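Local atomic coordinates of 3-phytase (Klebsiella pneumoniae, PDB entry 2WNH), a protein that probably hydrolyses phytate (inositol hexakisphosphate), releasing phosphate from the 3-position of the inositol ring, as a histidine acid phosphatase. Residues B[184-190]-B[201-207]; B[81-86]-B[113-118]; B[305-310]-B[340-345]. The protein carries 3 engineered substitutions. One frame throughout, in Å; residues are numbered along the deposited sequence.

Contact 1: residues B[184-190]-B[201-207]; sequences IFDTPWR and ISGLSVM
R190 and S202 pair backbone to backbone, S202 N giving a nearly straight bond to R190 O (2.8 Å, 170° at the hydrogen), while the two segments come nearest at W189 and S202. This is the base of the β-hairpin made by strands 191-193 and 199-201, at the point where its second strand turns into helix 204-219 with G203 as N-cap residue. The side chain of S202 does the rest of the polar work. OG stands between the backbone N and the carbonyl carbon (chi1 68°), facing the incoming loop, where it donates to P188 O at 2.7 Å, in the carbonyl plane and on a lone pair, and accepts from R190 N at 2.9 Å. The same hydroxyl lies over one face of the R190 guanidinium, but the charge of R190 is met by E192 in a salt bridge. W189 lies across the first turn of the helix: L204 CB sits over the centre of its six-membered ring, 3.8 Å from the centroid, and L204 CD1 reaches CH2. Helix 157-163 packs on the same indole through L157 and R161. On the other flank I184 CD1 touches V206 CB at 3.7 Å. M207 SD makes an oblique Met-aromatic contact with the F185 ring, and the bend at chi3 (-112°) then carries CE to the indole edge, 3.3 Å from W189 NE1.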
# COMPACT_ATOMS: atom_id res chain seq x y z
N ILE B 184 -27.65 -47.03 -6.39
CA ILE B 184 -28.24 -46.25 -5.28
C ILE B 184 -29.74 -45.89 -5.42
O ILE B 184 -30.45 -45.79 -4.42
CB ILE B 184 -27.39 -44.98 -4.93
CG1 ILE B 184 -27.65 -44.49 -3.50
CG2 ILE B 184 -27.62 -43.86 -5.93
CD1 ILE B 184 -27.16 -45.45 -2.40
N PHE B 185 -30.21 -45.67 -6.65
CA PHE B 185 -31.60 -45.21 -6.83
C PHE B 185 -32.59 -46.36 -6.71
O PHE B 185 -33.79 -46.14 -6.59
CB PHE B 185 -31.76 -44.40 -8.12
CG PHE B 185 -30.94 -43.13 -8.13
CD1 PHE B 185 -29.64 -43.12 -8.63
CD2 PHE B 185 -31.47 -41.95 -7.61
CE1 PHE B 185 -28.86 -41.94 -8.60
CE2 PHE B 185 -30.70 -40.76 -7.58
CZ PHE B 185 -29.40 -40.77 -8.08
N ASP B 186 -32.06 -47.59 -6.70
CA ASP B 186 -32.86 -48.80 -6.48
C ASP B 186 -32.97 -49.22 -5.01
O ASP B 186 -33.86 -50.02 -4.66
CB ASP B 186 -32.30 -49.97 -7.30
CG ASP B 186 -32.22 -49.68 -8.80
OD1 ASP B 186 -33.15 -49.03 -9.34
OD2 ASP B 186 -31.22 -50.10 -9.42
N THR B 187 -32.09 -48.71 -4.14
CA THR B 187 -32.09 -49.14 -2.74
C THR B 187 -33.19 -48.44 -1.92
O THR B 187 -33.33 -47.21 -1.97
CB THR B 187 -30.68 -49.02 -2.05
OG1 THR B 187 -30.66 -47.93 -1.12
CG2 THR B 187 -29.54 -48.87 -3.07
N PRO B 188 -34.01 -49.23 -1.20
CA PRO B 188 -34.99 -48.65 -0.28
C PRO B 188 -34.29 -47.97 0.88
O PRO B 188 -33.15 -48.32 1.23
CB PRO B 188 -35.77 -49.88 0.21
CG PRO B 188 -35.54 -50.93 -0.83
CD PRO B 188 -34.11 -50.70 -1.25
N TRP B 189 -34.97 -47.00 1.48
CA TRP B 189 -34.39 -46.22 2.58
C TRP B 189 -34.70 -46.89 3.91
O TRP B 189 -35.86 -46.98 4.31
CB TRP B 189 -34.96 -44.80 2.59
CG TRP B 189 -34.51 -43.93 1.43
CD1 TRP B 189 -33.83 -44.32 0.31
CD2 TRP B 189 -34.76 -42.53 1.28
NE1 TRP B 189 -33.62 -43.24 -0.52
CE2 TRP B 189 -34.19 -42.13 0.05
CE3 TRP B 189 -35.41 -41.57 2.07
CZ2 TRP B 189 -34.25 -40.80 -0.41
CZ3 TRP B 189 -35.46 -40.25 1.61
CH2 TRP B 189 -34.89 -39.88 0.38
N ARG B 190 -33.65 -47.33 4.59
CA ARG B 190 -33.80 -47.96 5.90
C ARG B 190 -32.71 -47.52 6.86
O ARG B 190 -31.61 -47.15 6.44
CB ARG B 190 -33.78 -49.49 5.77
CG ARG B 190 -32.42 -50.09 5.49
CD ARG B 190 -32.53 -51.57 5.06
NE ARG B 190 -32.91 -51.70 3.65
CZ ARG B 190 -32.07 -51.57 2.62
NH1 ARG B 190 -30.78 -51.29 2.82
NH2 ARG B 190 -32.52 -51.71 1.38
N ILE B 201 -28.97 -43.66 7.09
CA ILE B 201 -30.14 -44.07 6.30
C ILE B 201 -29.64 -44.57 4.95
O ILE B 201 -28.95 -43.85 4.22
CB ILE B 201 -31.13 -42.90 6.07
CG1 ILE B 201 -31.47 -42.14 7.38
CG2 ILE B 201 -32.36 -43.35 5.27
CD1 ILE B 201 -32.36 -42.85 8.35
N SER B 202 -29.97 -45.82 4.60
CA SER B 202 -29.52 -46.35 3.31
C SER B 202 -30.15 -45.54 2.19
O SER B 202 -31.28 -45.03 2.31
CB SER B 202 -29.87 -47.84 3.18
OG SER B 202 -31.27 -47.98 3.09
N GLY B 203 -29.42 -45.39 1.08
CA GLY B 203 -29.90 -44.62 -0.05
C GLY B 203 -29.68 -43.11 0.15
O GLY B 203 -28.83 -42.50 -0.52
N LEU B 204 -30.46 -42.53 1.07
CA LEU B 204 -30.42 -41.11 1.38
C LEU B 204 -29.02 -40.63 1.78
O LEU B 204 -28.57 -39.59 1.29
CB LEU B 204 -31.41 -40.78 2.51
CG LEU B 204 -31.42 -39.33 3.03
CD1 LEU B 204 -31.72 -38.35 1.90
CD2 LEU B 204 -32.44 -39.16 4.11
N SER B 205 -28.34 -41.37 2.65
CA SER B 205 -27.05 -40.90 3.13
C SER B 205 -26.05 -40.76 1.99
O SER B 205 -25.35 -39.75 1.93
CB SER B 205 -26.49 -41.76 4.28
OG SER B 205 -26.21 -43.08 3.86
N VAL B 206 -26.01 -41.73 1.08
CA VAL B 206 -25.09 -41.66 -0.06
C VAL B 206 -25.55 -40.59 -1.05
O VAL B 206 -24.72 -39.87 -1.60
CB VAL B 206 -24.85 -43.03 -0.73
CG1 VAL B 206 -23.87 -42.90 -1.90
CG2 VAL B 206 -24.27 -44.02 0.30
N MET B 207 -26.86 -40.45 -1.26
CA MET B 207 -27.36 -39.34 -2.07
C MET B 207 -26.91 -37.99 -1.52
O MET B 207 -26.53 -37.10 -2.28
CB MET B 207 -28.88 -39.36 -2.18
CG MET B 207 -29.36 -40.38 -3.22
SD MET B 207 -31.15 -40.38 -3.35
CE MET B 207 -31.52 -42.00 -2.69

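Contact 2: residues B[81-86]-B[113-118]; sequences LQAGCP and FPGCGV
The disulfide C85-C116 makes this a covalent cross-link near the surface, tying the loop between helix 58-77 and strand 91-95 to the turn that follows helix 99-112. SG of C85 and SG of C116 are 2.0 Å apart, with a left-handed twist of -78° about the S-S bond. Both sulfurs stand beside their own backbone N, with chi1 near -65°, which lets them meet. C116 is presented by a type II β-turn from F113 to C116, closed by C116 N bonding to F113 O at 3.1 Å, with G115 taking the positive phi that the third position of this turn calls for. Next to the disulfide P86 lies on the F113 ring. Its CG is over one face, 3.8 Å from the ring centroid and displaced toward the rim, and its CD is 3.6 Å from F113 CD1. P86 CG also meets V118 CG2, at 3.6 Å. Further in, L81 CD1 approaches F113 CE1 at 4.0 Å, and both side chains rest on W284 of strand 284-289. In the turn and just after it, G115 O and G117 N hydrogen-bond to R349 and N221 of a second subunit. The disulfide thus closes a covalent loop holding strand 91-95 and helix 99-112, a loop-to-loop bridge beside a type II β-turn; strand 91-95 pairs with 284-289 in the mixed sheet of the histidine phosphatase fold.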
# COMPACT_ATOMS: atom_id res chain seq x y z
N LEU B 81 -10.60 -4.72 17.32
CA LEU B 81 -9.20 -5.02 17.03
C LEU B 81 -8.42 -3.75 16.78
O LEU B 81 -8.97 -2.75 16.30
CB LEU B 81 -9.08 -5.88 15.77
CG LEU B 81 -9.80 -7.23 15.89
CD1 LEU B 81 -9.84 -7.96 14.52
CD2 LEU B 81 -9.23 -8.09 17.00
N GLN B 82 -7.12 -3.86 17.05
CA GLN B 82 -6.16 -2.79 16.77
C GLN B 82 -5.85 -2.66 15.29
O GLN B 82 -5.96 -3.62 14.52
CB GLN B 82 -4.85 -3.00 17.57
CG GLN B 82 -4.05 -4.27 17.24
CD GLN B 82 -4.39 -5.44 18.13
OE1 GLN B 82 -5.50 -5.98 18.09
NE2 GLN B 82 -3.43 -5.84 18.97
N ALA B 83 -5.43 -1.47 14.88
CA ALA B 83 -4.82 -1.30 13.58
C ALA B 83 -3.53 -2.15 13.53
O ALA B 83 -2.88 -2.37 14.57
CB ALA B 83 -4.49 0.20 13.37
N GLY B 84 -3.18 -2.63 12.35
CA GLY B 84 -1.93 -3.37 12.18
C GLY B 84 -2.01 -4.82 12.62
O GLY B 84 -3.07 -5.43 12.56
N CYS B 85 -0.89 -5.36 13.07
CA CYS B 85 -0.85 -6.76 13.43
C CYS B 85 -1.34 -6.98 14.86
O CYS B 85 -1.20 -6.09 15.71
CB CYS B 85 0.53 -7.37 13.21
SG CYS B 85 0.98 -7.42 11.44
N PRO B 86 -1.96 -8.14 15.11
CA PRO B 86 -2.56 -8.46 16.39
C PRO B 86 -1.50 -8.85 17.42
O PRO B 86 -0.32 -9.04 17.08
CB PRO B 86 -3.46 -9.66 16.05
CG PRO B 86 -2.73 -10.34 14.93
CD PRO B 86 -2.12 -9.24 14.13
N PHE B 113 -5.45 -10.60 8.97
CA PHE B 113 -4.26 -9.87 9.43
C PHE B 113 -3.17 -9.97 8.37
O PHE B 113 -2.23 -10.77 8.51
CB PHE B 113 -3.79 -10.47 10.76
CG PHE B 113 -4.88 -10.52 11.81
CD1 PHE B 113 -5.28 -9.35 12.47
CD2 PHE B 113 -5.51 -11.72 12.12
CE1 PHE B 113 -6.30 -9.38 13.45
CE2 PHE B 113 -6.53 -11.78 13.07
CZ PHE B 113 -6.93 -10.63 13.75
N PRO B 114 -3.32 -9.22 7.27
CA PRO B 114 -2.43 -9.39 6.10
C PRO B 114 -0.93 -9.32 6.44
O PRO B 114 -0.47 -8.34 7.02
CB PRO B 114 -2.85 -8.25 5.17
CG PRO B 114 -4.33 -8.03 5.53
CD PRO B 114 -4.34 -8.18 7.04
N GLY B 115 -0.20 -10.38 6.08
CA GLY B 115 1.25 -10.45 6.25
C GLY B 115 1.76 -10.52 7.67
O GLY B 115 2.95 -10.37 7.92
N CYS B 116 0.85 -10.75 8.62
CA CYS B 116 1.20 -10.73 10.05
C CYS B 116 1.78 -12.04 10.64
O CYS B 116 2.13 -12.08 11.84
CB CYS B 116 -0.02 -10.25 10.87
SG CYS B 116 -0.44 -8.56 10.51
N GLY B 117 1.88 -13.09 9.84
CA GLY B 117 2.34 -14.42 10.33
C GLY B 117 1.64 -14.90 11.60
O GLY B 117 2.30 -15.35 12.54
N VAL B 118 0.31 -14.78 11.64
CA VAL B 118 -0.48 -15.22 12.79
C VAL B 118 -0.53 -16.75 12.81
O VAL B 118 -0.86 -17.38 11.78
CB VAL B 118 -1.89 -14.61 12.80
CG1 VAL B 118 -2.67 -15.08 14.03
CG2 VAL B 118 -1.78 -13.06 12.80

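Contact 3: residues B[305-310]-B[340-345]; sequences WQLPGY and FQAQGL
W305 and F340 lie face to face in an offset stack, their six-membered rings 3.8 Å apart between centroids and the planes 8° from parallel. F340 can be followed outward. F340 CB already lies over the benzo half of the indole, 3.7 Å from W305 CE3. With CG anti to the backbone N (chi1 180°), the ring runs on over the same indole face: F340 CG comes near W305 CE2 and CZ2, F340 CD1 lies against W305 CZ2 and CH2, and F340 CD2 packs tightly at 3.3 Å from W305 CE2. Beyond them F340 CE2 reaches W305 NE1, F340 CE1 meets W305 CZ2, and F340 CZ is 3.8 Å from W305 CZ2. NE1 of W305 donates to N314 O, which helps to fix the rotation of the indole. Beside the stack, L307 CD1 touches both F340 CD2 and A342 CB. The type II β-turn from L307 to Y310 then delivers the phenol: Y310 OH donates to Q343 O at 2.7 Å, on an in-plane lone pair, while L345 CG packs near Y310 CE1. A water also links the segments, giving to P308 O and accepting from L345 N at 2.9 Å. F340 and A342 lie on strand 334-342, antiparallel to 320-328 and 361-364 in the large mixed sheet; 361-364 also touches W305 and L307, helix 291-301 meets the indole, and helix 204-219 covers Y310 and L345.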
# COMPACT_ATOMS: atom_id res chain seq x y z
N TRP B 305 -32.05 -21.81 10.13
CA TRP B 305 -31.89 -20.76 9.13
C TRP B 305 -32.19 -21.26 7.72
O TRP B 305 -32.16 -22.46 7.46
CB TRP B 305 -30.47 -20.17 9.17
CG TRP B 305 -29.37 -21.17 8.97
CD1 TRP B 305 -28.97 -21.73 7.78
CD2 TRP B 305 -28.50 -21.70 9.97
NE1 TRP B 305 -27.92 -22.60 7.99
CE2 TRP B 305 -27.61 -22.60 9.33
CE3 TRP B 305 -28.38 -21.50 11.36
CZ2 TRP B 305 -26.61 -23.28 10.02
CZ3 TRP B 305 -27.39 -22.18 12.04
CH2 TRP B 305 -26.51 -23.06 11.37
N GLN B 306 -32.50 -20.32 6.83
CA GLN B 306 -32.52 -20.63 5.40
C GLN B 306 -32.05 -19.41 4.64
O GLN B 306 -32.72 -18.40 4.66
CB GLN B 306 -33.91 -21.06 4.92
CG GLN B 306 -33.86 -21.53 3.49
CD GLN B 306 -35.08 -22.29 3.06
OE1 GLN B 306 -35.83 -22.83 3.90
NE2 GLN B 306 -35.30 -22.36 1.75
N LEU B 307 -30.90 -19.52 3.97
CA LEU B 307 -30.26 -18.40 3.27
C LEU B 307 -30.58 -18.49 1.77
O LEU B 307 -30.74 -19.59 1.25
CB LEU B 307 -28.74 -18.44 3.46
CG LEU B 307 -28.24 -18.37 4.91
CD1 LEU B 307 -26.71 -18.35 4.98
CD2 LEU B 307 -28.82 -17.18 5.62
N PRO B 308 -30.62 -17.34 1.07
CA PRO B 308 -30.88 -17.33 -0.39
C PRO B 308 -30.02 -18.32 -1.15
O PRO B 308 -28.79 -18.36 -0.99
CB PRO B 308 -30.51 -15.89 -0.79
CG PRO B 308 -30.77 -15.09 0.43
CD PRO B 308 -30.42 -15.97 1.60
N GLY B 309 -30.68 -19.16 -1.96
CA GLY B 309 -30.00 -20.14 -2.80
C GLY B 309 -29.64 -21.45 -2.11
O GLY B 309 -29.06 -22.34 -2.73
N TYR B 310 -29.96 -21.56 -0.82
CA TYR B 310 -29.67 -22.75 -0.03
C TYR B 310 -30.96 -23.30 0.57
O TYR B 310 -31.92 -22.57 0.78
CB TYR B 310 -28.69 -22.41 1.10
CG TYR B 310 -27.29 -22.07 0.61
CD1 TYR B 310 -26.49 -23.04 -0.00
CD2 TYR B 310 -26.78 -20.77 0.74
CE1 TYR B 310 -25.21 -22.74 -0.43
CE2 TYR B 310 -25.49 -20.46 0.32
CZ TYR B 310 -24.72 -21.45 -0.28
OH TYR B 310 -23.44 -21.17 -0.72
N PHE B 340 -25.68 -16.81 11.78
CA PHE B 340 -25.01 -17.72 10.89
C PHE B 340 -24.75 -16.97 9.59
O PHE B 340 -25.61 -16.22 9.13
CB PHE B 340 -25.87 -18.96 10.60
CG PHE B 340 -25.20 -19.94 9.66
CD1 PHE B 340 -24.09 -20.67 10.07
CD2 PHE B 340 -25.66 -20.09 8.36
CE1 PHE B 340 -23.44 -21.56 9.21
CE2 PHE B 340 -25.01 -21.00 7.48
CZ PHE B 340 -23.91 -21.72 7.91
N GLN B 341 -23.55 -17.14 9.05
CA GLN B 341 -23.18 -16.44 7.82
C GLN B 341 -22.51 -17.37 6.82
O GLN B 341 -21.78 -18.28 7.22
CB GLN B 341 -22.26 -15.24 8.15
CG GLN B 341 -20.87 -15.66 8.64
CD GLN B 341 -20.03 -14.46 9.06
OE1 GLN B 341 -20.09 -13.40 8.45
NE2 GLN B 341 -19.25 -14.63 10.13
N ALA B 342 -22.73 -17.08 5.53
CA ALA B 342 -22.11 -17.82 4.40
C ALA B 342 -22.06 -16.96 3.15
O ALA B 342 -22.74 -15.96 3.04
CB ALA B 342 -22.93 -19.08 4.08
N GLN B 343 -21.27 -17.40 2.18
CA GLN B 343 -21.39 -16.82 0.84
C GLN B 343 -22.31 -17.68 -0.00
O GLN B 343 -22.37 -18.90 0.17
CB GLN B 343 -20.02 -16.75 0.18
CG GLN B 343 -19.13 -15.69 0.78
CD GLN B 343 -18.01 -15.29 -0.18
OE1 GLN B 343 -18.10 -14.27 -0.90
NE2 GLN B 343 -16.97 -16.09 -0.21
N GLY B 344 -22.97 -17.03 -0.95
CA GLY B 344 -23.79 -17.74 -1.97
C GLY B 344 -22.98 -18.60 -2.94
O GLY B 344 -21.76 -18.48 -3.04
N LEU B 345 -23.68 -19.49 -3.65
CA LEU B 345 -23.04 -20.45 -4.54
C LEU B 345 -22.21 -19.78 -5.64
O LEU B 345 -21.08 -20.20 -5.91
CB LEU B 345 -24.10 -21.35 -5.19
CG LEU B 345 -24.69 -22.40 -4.25
CD1 LEU B 345 -26.03 -22.86 -4.82
CD2 LEU B 345 -23.74 -23.57 -4.07
O HOH W 1 -26.50 -19.58 -2.87

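In the fold
Contacts 1 and 3 are buried, whereas contact 2 is partly open and borders other subunits. Contact 3 is the most central, its centre about 11 Å from the centre of the chain, and joins a loop to the end of a strand of the large sheet; contacts 1 and 2 lie far out on opposite sides, about 48 Å apart between their own centres. Helix 204-219 connects two of them: contact 1 holds its first turn, and residues further along it pack on contact 3. Chemistry follows place: serine and backbone bonds with tryptophan and methionine packing among helices in contact 1, a disulfide at the surface in contact 2, and stacked aromatics with one phenol bond in contact 3.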